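Side-chain contacts in putative exported protein (Bacteroides fragilis, PDB 3FZX), which is of unknown function but has a calcium-binding, YmcC-like beta barrel of the LolA/LolB clan, is probably exported and may bind lipid: residues 153-156 with 161-164; 168-173 with 198-203; 87-92 with 207-212; 23-26 with 30-33; 83-88 with 127-132. One frame throughout, in Å; residues are numbered along the deposited sequence. Where two conformers were deposited one is given.

How the interactions relate
Interactions 2, 3 and 5 are buried inside the barrel, interaction 4 is partly buried, and interaction 1 lies at the surface. Interactions 1 and 4 are antiparallel hairpins, held by backbone hydrogen bonds and edged with threonine and tyrosine. The other three cross the interior through side chains alone: a methionine methyl and a tyrosine against a glutamine chain in interaction 2, proline against serine in interaction 3, aliphatic methyls in interaction 5. Strand 161-175 serves both interactions 1 and 2. Interactions 3 and 5 share Thr87 and Phe88, which lead into helix 89-94, and the Phe88 ring also packs on Tyr170, Met172 and Gln200 of interaction 2. Strands 18-25 and 207-217, used by interactions 4 and 3, are sheet neighbours.

Interaction 1 of 5, residues 153-156 with 161-164; sequences TETV and GAFY
Thr153 OG1 and Tyr164 OH share a hydrogen bond of 2.7 Å, and either hydroxyl could be the donor. The tyrosine reaches it by lying along the neighbouring strand: CG stands anti to the backbone N (chi1 -163°), which carries the ring back past Thr155 and Glu154 to Thr153. One face of the ring lies against the backbone of Glu154, with N of Glu154 over it, while Thr155 OG1 meets the edge in plane, 3.6 Å from Tyr164 CD1. A long aromatic side chain with a polar end suits this surface position, since it can cover backbone along its length and still finish on a hydroxyl. Behind it the strands 153-156 and 161-164 run antiparallel. Val156 and Phe163 form a hydrogen-bonded pair, with Val156 N to Phe163 O at 2.9 Å and Phe163 N to Val156 O at 3.0 Å. Thr155 faces Tyr164 as a non-hydrogen-bonded pair, and its CG2 rests 3.9 Å from Ala162 CB. Gly161, at the start of the strand, has a positive phi (136°) at which a CB would run into the preceding carbonyl. This is the end of the hairpin formed by strands 136-158 and 161-175. Phe163 turns to the face of Val156 and packs on Leu213 and Ile216 of strand 207-217, while the Glu154 carboxylate is hydrogen-bonded to Trp188 of strand 180-190.

Interaction 2 of 5, residues 168-173 with 198-203; sequences VKYEMN and SEQYNN
Nonpolar contact comes first: the terminal methyl of Met172, a selenomethionine in this crystal, lies 3.6 Å from Gln200 CG, its CE also touching Gln200 CB at 4.0 Å. Bends at chi2 and chi3 of the methionine bring CE over this aliphatic part of the glutamine, and the two chains meet at about a right angle. In a separate van der Waals approach Tyr170 brings its hydroxyl to the same residue, with OH 4.0 Å from Gln200 CG; ring and amide planes are turned 26° apart. The strands themselves are not neighbours. Strand 180-190 runs between them in the antiparallel barrel, and the axes of segments 168-173 and 198-202 pass 8.9 Å apart at an angle of 53°, a separation bridged here by long side chains. Phe88, from the loop before helix 89-94, packs against Tyr170, Met172 and Gln200 together. Among the polar bonds, Tyr201 OH donates to Glu199 OE1 at 2.7 Å, meeting the carboxylate from above its plane, and outside the segment Glu199 OE2 forms a salt bridge with Arg197. The side chain of Tyr170 is about 7 Å from that of Glu149, a calcium ligand seen in a crystal structure of this protein, though the ion is not bound to this chain.

Interaction 3 of 5, residues 87-92 with 207-212; sequences TFPTAL and LQSYSV
Pro89 sets the CG-CD side of its ring against the side chain of Ser209, and in both residues the bond leaving CA for CB is directed at the other segment. The CB-OG bond of the serine lies alongside the ring edge: OG is 3.3 Å from Pro89 CD, while Ser209 CB stays 3.7 Å from Pro89 CG. A chi1 of 49° puts Ser209 OG between its own backbone N and carbonyl carbon, and this brings it beside Pro89 CD. Two residues earlier, in the 3-10 turn 84-87, Thr87 also points at the strand but less closely, its OG1 being 4.3 Å from Ser211 OG. Proline suits its place in the first turn of helix 89-94, where no N-H is needed; Phe88 precedes it as N-cap, and Phe88 O accepts from Leu92 N at 3.0 Å. Gln208 and Ser209 both face Gln200 in the adjoining strand, a classic beta bulge, and the small serine leaves the proline ring able to come close. The hydroxyls have their polar partners elsewhere: Thr87 OG1 at Asp84 O, Ser211 OG at Ser198 OG and Arg21 NE, and Ser209 OG probably at the Gln200 side chain. Across the contact itself the touch is van der Waals only, which fits a buried setting.

Interaction 4 of 5, residues 23-26 with 30-33; sequences CYTA and LTNI
A bulged antiparallel hairpin joins the end of strand 18-25 to the start of strand 30-44, with the bulge opposite Cys23 and with Tyr24 beside Leu30. Cys23 N donates to Asn32 O at 2.8 Å. In return Cys23 O takes the N-H of Thr31, N to O 2.8 Å. A weak bond from Asn32 N to Cys23 O, at 3.4 Å, is added to it. Two residues, Thr31 and Asn32, thus face one, which defines a classic beta bulge and shifts the register by a residue before Tyr24 pairs with Leu30. On the Tyr24 face the ring crosses the Leu30 side chain at a slant, Tyr24 CE1 being 4.0 Å from Leu30 CD1. A trans chi1 (-179°) in Leu30 sends its branch back over the partner strand, where CD1 comes to 3.4 Å from Cys23 O. On the other face Cys23 CB and Asn32 CB stand 4.0 Å apart; a small cysteine suits this buried face, where Thr87 also packs on it. Thr25 and Thr31 meet through methyls, CG2 to CG2 at 3.3 Å, a separation tight enough to be doubtful. Threonine suits the turn end of the hairpin, where Thr25 OG1 makes weak bonds to Asp27 and Lys29. Beyond the hairpin, Asn32 ND2 reaches Ala57 O of strand 47-58, Cys23 and Asn32 both pack on Leu92 of helix 89-94, and the Tyr24 ring meets that of Tyr210 on strand 207-217.

Interaction 5 of 5, residues 83-88 with 127-132; sequences GDVATF and GTLRLY
Val85 and Leu129 press together methyl to methyl, with Val85 CG2 3.2 Å from Leu129 CD2, closer than a normal van der Waals contact and so of doubtful exact value. The two side chains slide past each other in opposite directions, and Leu129 CB adds a second touch at 3.9 Å from Val85 CG2. The first torsion of Leu129 (chi1 -180°) extends CD2 toward Val85 and Ala86, and CD2 lies 4.2 Å from Ala86 CB. Valine, alanine and leucine suit a buried contact made of aliphatic groups alone. The first two belong to the short 3-10 turn 84-87, which lies inside the closed antiparallel barrel ahead of helix 89-94. Its own bonds hold it in shape: Asp84 O accepts both from Thr87 N and from Thr87 OG1, each at 3.0 Å, the hydroxyl approaching nearly along the C=O axis. Leu131 also points toward the turn but is much looser, its CD2 lying 4.6 Å from Ala86 CB. The outward side of strand 127-133 differs in kind, being polar and covered by the second subunit: Arg130 forms salt bridges with Glu49 of that subunit and with Glu142 of its own chain, and Tyr132 OH is hydrogen-bonded to the same Glu49 of the second subunit.

Interaction 1 of 5, residues 153-156 with 161-164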
# COMPACT_ATOMS: atom_id res chain seq x y z
N THR A 153 -26.72 -4.31 6.42
CA THR A 153 -26.34 -3.33 7.43
C THR A 153 -27.18 -3.63 8.66
O THR A 153 -28.34 -4.01 8.53
CB THR A 153 -26.48 -1.88 6.99
OG1 THR A 153 -27.86 -1.58 6.73
CG2 THR A 153 -25.64 -1.62 5.72
N GLU A 154 -26.59 -3.51 9.84
CA GLU A 154 -27.29 -3.86 11.07
C GLU A 154 -26.52 -3.32 12.26
O GLU A 154 -25.33 -3.03 12.13
CB GLU A 154 -27.45 -5.38 11.18
CG GLU A 154 -26.11 -6.14 11.28
CD GLU A 154 -26.23 -7.66 11.28
OE1 GLU A 154 -27.34 -8.21 11.25
OE2 GLU A 154 -25.17 -8.32 11.31
N THR A 155 -27.21 -3.20 13.40
CA THR A 155 -26.57 -2.82 14.66
C THR A 155 -25.82 -4.01 15.25
O THR A 155 -26.30 -5.15 15.18
CB THR A 155 -27.59 -2.27 15.67
OG1 THR A 155 -28.06 -1.02 15.16
CG2 THR A 155 -26.99 -2.02 17.04
N VAL A 156 -24.62 -3.74 15.77
CA VAL A 156 -23.78 -4.74 16.41
C VAL A 156 -23.50 -4.22 17.82
O VAL A 156 -23.11 -3.07 17.99
CB VAL A 156 -22.42 -4.92 15.68
CG1 VAL A 156 -21.59 -5.96 16.41
CG2 VAL A 156 -22.63 -5.34 14.19
N GLY A 161 -19.97 -0.35 22.91
CA GLY A 161 -21.30 0.19 22.62
C GLY A 161 -21.94 -0.50 21.41
O GLY A 161 -21.43 -1.50 20.90
N ALA A 162 -23.07 0.06 20.98
CA ALA A 162 -23.85 -0.44 19.85
C ALA A 162 -23.59 0.48 18.66
O ALA A 162 -23.75 1.71 18.76
CB ALA A 162 -25.35 -0.49 20.19
N PHE A 163 -23.17 -0.11 17.55
CA PHE A 163 -22.83 0.63 16.34
C PHE A 163 -23.55 0.06 15.11
O PHE A 163 -23.63 -1.16 14.93
CB PHE A 163 -21.31 0.60 16.15
CG PHE A 163 -20.57 1.19 17.30
CD1 PHE A 163 -20.50 2.57 17.47
CD2 PHE A 163 -19.97 0.37 18.25
CE1 PHE A 163 -19.84 3.13 18.58
CE2 PHE A 163 -19.31 0.92 19.36
CZ PHE A 163 -19.23 2.29 19.51
N TYR A 164 -24.10 0.94 14.28
CA TYR A 164 -24.72 0.54 13.02
C TYR A 164 -23.58 0.29 12.05
O TYR A 164 -22.74 1.17 11.83
CB TYR A 164 -25.68 1.63 12.49
CG TYR A 164 -26.64 1.10 11.44
CD1 TYR A 164 -27.63 0.19 11.80
CD2 TYR A 164 -26.55 1.49 10.11
CE1 TYR A 164 -28.51 -0.33 10.86
CE2 TYR A 164 -27.45 0.98 9.15
CZ TYR A 164 -28.43 0.07 9.55
OH TYR A 164 -29.34 -0.47 8.67

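Interaction 2 of 5, residues 168-173 with 198-203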
# COMPACT_ATOMS: atom_id res chain seq x y z
N VAL A 168 -19.91 -7.58 5.79
CA VAL A 168 -19.27 -8.09 4.60
C VAL A 168 -18.86 -9.55 4.83
O VAL A 168 -18.55 -9.94 5.95
CB VAL A 168 -18.03 -7.21 4.29
CG1 VAL A 168 -17.19 -7.82 3.20
CG2 VAL A 168 -18.49 -5.83 3.86
N LYS A 169 -18.95 -10.36 3.78
CA LYS A 169 -18.46 -11.74 3.80
C LYS A 169 -17.28 -11.79 2.82
O LYS A 169 -17.30 -11.11 1.80
CB LYS A 169 -19.55 -12.72 3.37
CG LYS A 169 -19.12 -14.19 3.37
CD LYS A 169 -20.26 -15.18 3.03
CE LYS A 169 -19.71 -16.64 2.89
NZ LYS A 169 -20.74 -17.69 2.52
N TYR A 170 -16.27 -12.59 3.14
CA TYR A 170 -15.06 -12.73 2.31
C TYR A 170 -14.48 -14.15 2.38
O TYR A 170 -14.76 -14.90 3.32
CB TYR A 170 -13.97 -11.71 2.72
CG TYR A 170 -13.48 -11.79 4.17
CD1 TYR A 170 -12.43 -12.64 4.53
CD2 TYR A 170 -14.06 -11.01 5.17
CE1 TYR A 170 -11.97 -12.71 5.86
CE2 TYR A 170 -13.62 -11.08 6.49
CZ TYR A 170 -12.57 -11.94 6.84
OH TYR A 170 -12.13 -12.02 8.16
N GLU A 171 -13.72 -14.53 1.37
CA GLU A 171 -12.95 -15.74 1.42
C GLU A 171 -11.52 -15.40 1.70
O GLU A 171 -11.08 -14.25 1.50
CB GLU A 171 -13.09 -16.50 0.12
CG GLU A 171 -14.57 -16.83 -0.16
CD GLU A 171 -14.72 -17.97 -1.10
OE1 GLU A 171 -14.38 -19.09 -0.67
OE2 GLU A 171 -15.14 -17.76 -2.26
N MSE A 172 -10.78 -16.36 2.24
CA MSE A 172 -9.34 -16.17 2.41
C MSE A 172 -8.49 -17.44 2.31
O MSE A 172 -8.98 -18.55 2.53
CB MSE A 172 -9.01 -15.37 3.68
CG MSE A 172 -8.66 -16.18 4.89
SE MSE A 172 -10.25 -16.67 5.80
CE MSE A 172 -10.16 -15.49 7.35
N ASN A 173 -7.25 -17.22 1.89
CA ASN A 173 -6.23 -18.26 1.82
C ASN A 173 -5.08 -17.78 2.69
O ASN A 173 -4.65 -16.63 2.58
CB ASN A 173 -5.76 -18.48 0.38
CG ASN A 173 -6.84 -19.11 -0.49
OD1 ASN A 173 -7.88 -19.54 -0.00
ND2 ASN A 173 -6.58 -19.18 -1.79
N SER A 198 -15.29 -9.03 13.76
CA SER A 198 -14.94 -9.95 12.69
C SER A 198 -14.98 -11.37 13.21
O SER A 198 -14.84 -11.60 14.42
CB SER A 198 -13.56 -9.67 12.12
OG SER A 198 -12.56 -10.13 13.01
N GLU A 199 -15.17 -12.31 12.28
CA GLU A 199 -15.23 -13.73 12.61
C GLU A 199 -14.55 -14.51 11.50
O GLU A 199 -14.75 -14.19 10.33
CB GLU A 199 -16.68 -14.20 12.69
CG GLU A 199 -17.47 -13.60 13.83
CD GLU A 199 -18.95 -13.94 13.75
OE1 GLU A 199 -19.37 -14.68 12.83
OE2 GLU A 199 -19.70 -13.44 14.59
N GLN A 200 -13.76 -15.53 11.87
CA GLN A 200 -13.08 -16.38 10.91
C GLN A 200 -13.52 -17.83 11.06
O GLN A 200 -13.62 -18.34 12.19
CB GLN A 200 -11.57 -16.27 11.04
CG GLN A 200 -11.04 -14.84 10.77
CD GLN A 200 -11.31 -13.89 11.91
OE1 GLN A 200 -11.06 -14.22 13.07
NE2 GLN A 200 -11.85 -12.69 11.61
N TYR A 201 -13.77 -18.47 9.91
CA TYR A 201 -14.20 -19.89 9.79
C TYR A 201 -13.29 -20.66 8.85
O TYR A 201 -12.69 -20.07 7.97
CB TYR A 201 -15.60 -19.97 9.22
CG TYR A 201 -16.64 -19.31 10.09
CD1 TYR A 201 -16.87 -17.95 9.97
CD2 TYR A 201 -17.36 -20.03 11.05
CE1 TYR A 201 -17.80 -17.31 10.76
CE2 TYR A 201 -18.31 -19.39 11.85
CZ TYR A 201 -18.51 -18.02 11.70
OH TYR A 201 -19.40 -17.31 12.45
N ASN A 202 -13.20 -21.98 9.03
CA ASN A 202 -12.50 -22.83 8.05
C ASN A 202 -13.53 -23.24 7.03
O ASN A 202 -14.72 -22.94 7.20
CB ASN A 202 -11.81 -24.06 8.69
CG ASN A 202 -12.77 -25.04 9.37
OD1 ASN A 202 -14.01 -24.99 9.25
ND2 ASN A 202 -12.18 -25.95 10.12
N ASN A 203 -13.13 -23.99 6.00
CA ASN A 203 -14.12 -24.33 4.98
C ASN A 203 -15.17 -25.37 5.36
O ASN A 203 -16.05 -25.65 4.57
CB ASN A 203 -13.50 -24.51 3.59
CG ASN A 203 -13.35 -23.16 2.85
OD1 ASN A 203 -14.10 -22.20 3.11
ND2 ASN A 203 -12.38 -23.08 1.93

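Interaction 3 of 5, residues 87-92 with 207-212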
# COMPACT_ATOMS: atom_id res chain seq x y z
N THR A 87 -5.20 -9.91 12.51
CA THR A 87 -5.81 -10.51 13.69
C THR A 87 -6.16 -11.98 13.47
O THR A 87 -6.68 -12.61 14.36
CB THR A 87 -7.06 -9.76 14.21
OG1 THR A 87 -8.19 -10.06 13.40
CG2 THR A 87 -6.83 -8.27 14.26
N PHE A 88 -5.86 -12.54 12.30
CA PHE A 88 -6.04 -13.99 12.10
C PHE A 88 -5.03 -14.71 13.00
O PHE A 88 -3.92 -14.22 13.18
CB PHE A 88 -5.85 -14.36 10.63
CG PHE A 88 -6.92 -13.80 9.69
CD1 PHE A 88 -7.94 -12.93 10.13
CD2 PHE A 88 -6.88 -14.13 8.33
CE1 PHE A 88 -8.89 -12.44 9.24
CE2 PHE A 88 -7.84 -13.63 7.43
CZ PHE A 88 -8.84 -12.78 7.89
N PRO A 89 -5.40 -15.86 13.60
CA PRO A 89 -4.48 -16.53 14.54
C PRO A 89 -3.08 -16.88 14.00
O PRO A 89 -2.09 -16.75 14.73
CB PRO A 89 -5.25 -17.81 14.89
CG PRO A 89 -6.66 -17.44 14.77
CD PRO A 89 -6.73 -16.49 13.61
N THR A 90 -3.01 -17.32 12.75
CA THR A 90 -1.72 -17.65 12.10
C THR A 90 -0.83 -16.43 12.14
O THR A 90 0.34 -16.54 12.44
CB THR A 90 -1.92 -18.15 10.63
OG1 THR A 90 -2.73 -19.32 10.65
CG2 THR A 90 -0.59 -18.48 9.95
N ALA A 91 -1.41 -15.27 11.90
CA ALA A 91 -0.67 -14.02 11.91
C ALA A 91 -0.23 -13.66 13.33
O ALA A 91 0.97 -13.44 13.60
CB ALA A 91 -1.52 -12.93 11.32
N LEU A 92 -1.20 -13.64 14.24
CA LEU A 92 -0.93 -13.26 15.62
C LEU A 92 0.17 -14.12 16.22
O LEU A 92 1.09 -13.60 16.86
CB LEU A 92 -2.21 -13.36 16.47
CG LEU A 92 -3.29 -12.34 16.10
CD1 LEU A 92 -4.62 -12.68 16.79
CD2 LEU A 92 -2.74 -10.93 16.43
N LEU A 207 -16.11 -22.22 13.38
CA LEU A 207 -15.52 -20.99 13.90
C LEU A 207 -14.07 -21.22 14.36
O LEU A 207 -13.78 -22.13 15.12
CB LEU A 207 -16.37 -20.42 15.04
CG LEU A 207 -15.93 -19.07 15.67
CD1 LEU A 207 -15.92 -17.97 14.64
CD2 LEU A 207 -16.84 -18.69 16.87
N GLN A 208 -13.16 -20.41 13.84
CA GLN A 208 -11.76 -20.46 14.19
C GLN A 208 -11.38 -19.36 15.18
O GLN A 208 -10.53 -19.55 16.03
CB GLN A 208 -10.94 -20.30 12.91
CG GLN A 208 -11.28 -21.36 11.88
CD GLN A 208 -10.90 -22.74 12.37
OE1 GLN A 208 -11.75 -23.62 12.55
NE2 GLN A 208 -9.62 -22.92 12.64
N SER A 209 -12.03 -18.21 15.08
CA SER A 209 -11.66 -17.07 15.90
C SER A 209 -12.59 -15.91 15.61
O SER A 209 -13.42 -15.97 14.67
CB SER A 209 -10.22 -16.62 15.59
OG SER A 209 -10.02 -16.49 14.19
N TYR A 210 -12.47 -14.89 16.44
CA TYR A 210 -13.23 -13.69 16.23
C TYR A 210 -12.63 -12.55 17.04
O TYR A 210 -11.86 -12.77 18.01
CB TYR A 210 -14.70 -13.91 16.55
CG TYR A 210 -15.01 -14.21 18.00
CD1 TYR A 210 -14.92 -15.50 18.49
CD2 TYR A 210 -15.45 -13.20 18.86
CE1 TYR A 210 -15.22 -15.79 19.78
CE2 TYR A 210 -15.75 -13.48 20.20
CZ TYR A 210 -15.63 -14.79 20.62
OH TYR A 210 -15.90 -15.12 21.89
N SER A 211 -12.97 -11.33 16.63
CA SER A 211 -12.55 -10.14 17.33
C SER A 211 -13.73 -9.19 17.48
O SER A 211 -14.66 -9.21 16.67
CB SER A 211 -11.37 -9.49 16.60
OG SER A 211 -11.80 -8.80 15.45
N VAL A 212 -13.71 -8.40 18.55
CA VAL A 212 -14.78 -7.47 18.90
C VAL A 212 -14.17 -6.18 19.45
O VAL A 212 -13.24 -6.20 20.27
CB VAL A 212 -15.73 -8.06 19.99
CG1 VAL A 212 -16.94 -7.15 20.22
CG2 VAL A 212 -16.18 -9.48 19.62

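Interaction 4 of 5, residues 23-26 with 30-33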
# COMPACT_ATOMS: atom_id res chain seq x y z
N CYS A 23 -9.12 -10.01 20.62
CA CYS A 23 -9.15 -11.22 19.77
C CYS A 23 -9.36 -12.45 20.60
O CYS A 23 -8.70 -12.60 21.63
CB CYS A 23 -7.81 -11.37 19.05
SG CYS A 23 -7.45 -9.89 18.07
N TYR A 24 -10.23 -13.34 20.11
CA TYR A 24 -10.66 -14.53 20.84
C TYR A 24 -10.54 -15.82 20.01
O TYR A 24 -10.69 -15.79 18.79
CB TYR A 24 -12.13 -14.38 21.29
CG TYR A 24 -12.41 -13.13 22.09
CD1 TYR A 24 -12.23 -13.10 23.47
CD2 TYR A 24 -12.87 -11.95 21.46
CE1 TYR A 24 -12.45 -11.93 24.21
CE2 TYR A 24 -13.11 -10.80 22.18
CZ TYR A 24 -12.90 -10.79 23.56
OH TYR A 24 -13.09 -9.65 24.30
N THR A 25 -10.32 -16.94 20.73
CA THR A 25 -10.44 -18.28 20.18
C THR A 25 -11.93 -18.54 20.02
O THR A 25 -12.80 -17.83 20.62
CB THR A 25 -9.82 -19.41 21.11
OG1 THR A 25 -10.66 -19.67 22.27
CG2 THR A 25 -8.41 -19.07 21.55
N ALA A 26 -12.24 -19.57 19.24
CA ALA A 26 -13.62 -20.02 19.03
C ALA A 26 -14.31 -20.36 20.34
O ALA A 26 -15.52 -20.38 20.37
CB ALA A 26 -13.65 -21.27 18.12
N LEU A 30 -9.60 -14.96 25.41
CA LEU A 30 -8.83 -13.82 24.92
C LEU A 30 -7.39 -14.24 24.59
O LEU A 30 -6.69 -14.72 25.48
CB LEU A 30 -8.80 -12.70 25.96
CG LEU A 30 -8.05 -11.40 25.62
CD1 LEU A 30 -8.65 -10.66 24.43
CD2 LEU A 30 -8.06 -10.49 26.81
N THR A 31 -6.98 -14.05 23.33
CA THR A 31 -5.61 -14.33 22.87
C THR A 31 -4.79 -13.06 22.66
O THR A 31 -3.61 -13.01 23.00
CB THR A 31 -5.60 -15.16 21.53
OG1 THR A 31 -6.18 -14.42 20.44
CG2 THR A 31 -6.38 -16.46 21.69
N ASN A 32 -5.39 -12.01 22.12
CA ASN A 32 -4.62 -10.80 21.78
C ASN A 32 -5.43 -9.54 21.90
O ASN A 32 -6.66 -9.57 21.84
CB ASN A 32 -4.05 -10.89 20.35
CG ASN A 32 -3.11 -12.07 20.16
OD1 ASN A 32 -3.56 -13.18 19.90
ND2 ASN A 32 -1.83 -11.84 20.32
N ILE A 33 -4.71 -8.44 22.04
CA ILE A 33 -5.32 -7.11 22.11
C ILE A 33 -4.66 -6.23 21.08
O ILE A 33 -3.42 -6.16 21.05
CB ILE A 33 -5.11 -6.48 23.49
CG1 ILE A 33 -5.63 -7.41 24.60
CG2 ILE A 33 -5.75 -5.08 23.53
CD1 ILE A 33 -5.20 -6.99 25.98

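Interaction 5 of 5, residues 83-88 with 127-132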
# COMPACT_ATOMS: atom_id res chain seq x y z
N GLY A 83 -3.96 -4.16 8.17
CA GLY A 83 -3.67 -4.51 9.56
C GLY A 83 -4.68 -5.47 10.20
O GLY A 83 -4.29 -6.50 10.77
N ASP A 84 -5.96 -5.18 10.04
CA ASP A 84 -7.02 -5.98 10.63
C ASP A 84 -7.03 -7.49 10.27
O ASP A 84 -7.35 -8.32 11.12
CB ASP A 84 -8.37 -5.31 10.38
CG ASP A 84 -8.40 -3.84 10.97
OD1 ASP A 84 -8.09 -3.68 12.18
OD2 ASP A 84 -8.70 -2.87 10.21
N VAL A 85 -6.62 -7.85 9.05
CA VAL A 85 -6.51 -9.28 8.70
C VAL A 85 -5.32 -9.93 9.44
O VAL A 85 -5.25 -11.13 9.52
CB VAL A 85 -6.43 -9.54 7.15
CG1 VAL A 85 -7.36 -8.62 6.37
CG2 VAL A 85 -5.01 -9.42 6.63
N ALA A 86 -4.39 -9.12 9.97
CA ALA A 86 -3.35 -9.65 10.88
C ALA A 86 -3.92 -10.17 12.22
O ALA A 86 -3.20 -10.83 12.97
CB ALA A 86 -2.24 -8.61 11.15
N THR A 87 -5.20 -9.91 12.51
CA THR A 87 -5.81 -10.51 13.69
C THR A 87 -6.16 -11.98 13.47
O THR A 87 -6.68 -12.61 14.36
CB THR A 87 -7.06 -9.76 14.21
OG1 THR A 87 -8.19 -10.06 13.40
CG2 THR A 87 -6.83 -8.27 14.26
N PHE A 88 -5.86 -12.54 12.30
CA PHE A 88 -6.04 -13.99 12.10
C PHE A 88 -5.03 -14.71 13.00
O PHE A 88 -3.92 -14.22 13.18
CB PHE A 88 -5.85 -14.36 10.63
CG PHE A 88 -6.92 -13.80 9.69
CD1 PHE A 88 -7.94 -12.93 10.13
CD2 PHE A 88 -6.88 -14.13 8.33
CE1 PHE A 88 -8.89 -12.44 9.24
CE2 PHE A 88 -7.84 -13.63 7.43
CZ PHE A 88 -8.84 -12.78 7.89
N GLY A 127 -7.26 -8.21 -1.74
CA GLY A 127 -5.99 -7.73 -1.24
C GLY A 127 -5.18 -8.84 -0.64
O GLY A 127 -5.74 -9.85 -0.21
N THR A 128 -3.85 -8.65 -0.63
CA THR A 128 -2.92 -9.64 -0.09
C THR A 128 -1.98 -8.98 0.92
O THR A 128 -1.36 -7.95 0.64
CB THR A 128 -2.13 -10.31 -1.21
OG1 THR A 128 -3.06 -10.92 -2.09
CG2 THR A 128 -1.16 -11.36 -0.67
N LEU A 129 -1.93 -9.56 2.11
CA LEU A 129 -1.03 -9.15 3.16
C LEU A 129 0.04 -10.22 3.31
O LEU A 129 -0.28 -11.40 3.41
CB LEU A 129 -1.79 -8.99 4.48
CG LEU A 129 -1.00 -8.55 5.71
CD1 LEU A 129 -0.46 -7.12 5.58
CD2 LEU A 129 -1.88 -8.75 6.93
N ARG A 130 1.31 -9.80 3.32
CA ARG A 130 2.43 -10.70 3.57
C ARG A 130 3.17 -10.26 4.82
O ARG A 130 3.42 -9.07 5.01
CB ARG A 130 3.36 -10.73 2.35
CG ARG A 130 2.71 -11.50 1.15
CD ARG A 130 3.47 -11.30 -0.11
NE ARG A 130 3.03 -12.20 -1.18
CZ ARG A 130 3.51 -12.21 -2.41
NH1 ARG A 130 4.44 -11.34 -2.80
NH2 ARG A 130 3.05 -13.10 -3.28
N LEU A 131 3.50 -11.22 5.70
CA LEU A 131 4.27 -10.95 6.91
C LEU A 131 5.56 -11.75 6.84
O LEU A 131 5.62 -12.84 6.28
CB LEU A 131 3.47 -11.31 8.17
CG LEU A 131 2.08 -10.67 8.27
CD1 LEU A 131 1.02 -11.52 7.60
CD2 LEU A 131 1.71 -10.41 9.72
N TYR A 132 6.63 -11.19 7.38
CA TYR A 132 7.93 -11.87 7.36
C TYR A 132 8.80 -11.34 8.45
O TYR A 132 8.76 -10.16 8.75
CB TYR A 132 8.66 -11.68 6.03
CG TYR A 132 8.23 -10.48 5.25
CD1 TYR A 132 8.80 -9.21 5.44
CD2 TYR A 132 7.23 -10.62 4.29
CE1 TYR A 132 8.34 -8.13 4.69
CE2 TYR A 132 6.77 -9.57 3.55
CZ TYR A 132 7.31 -8.34 3.74
OH TYR A 132 6.76 -7.38 2.94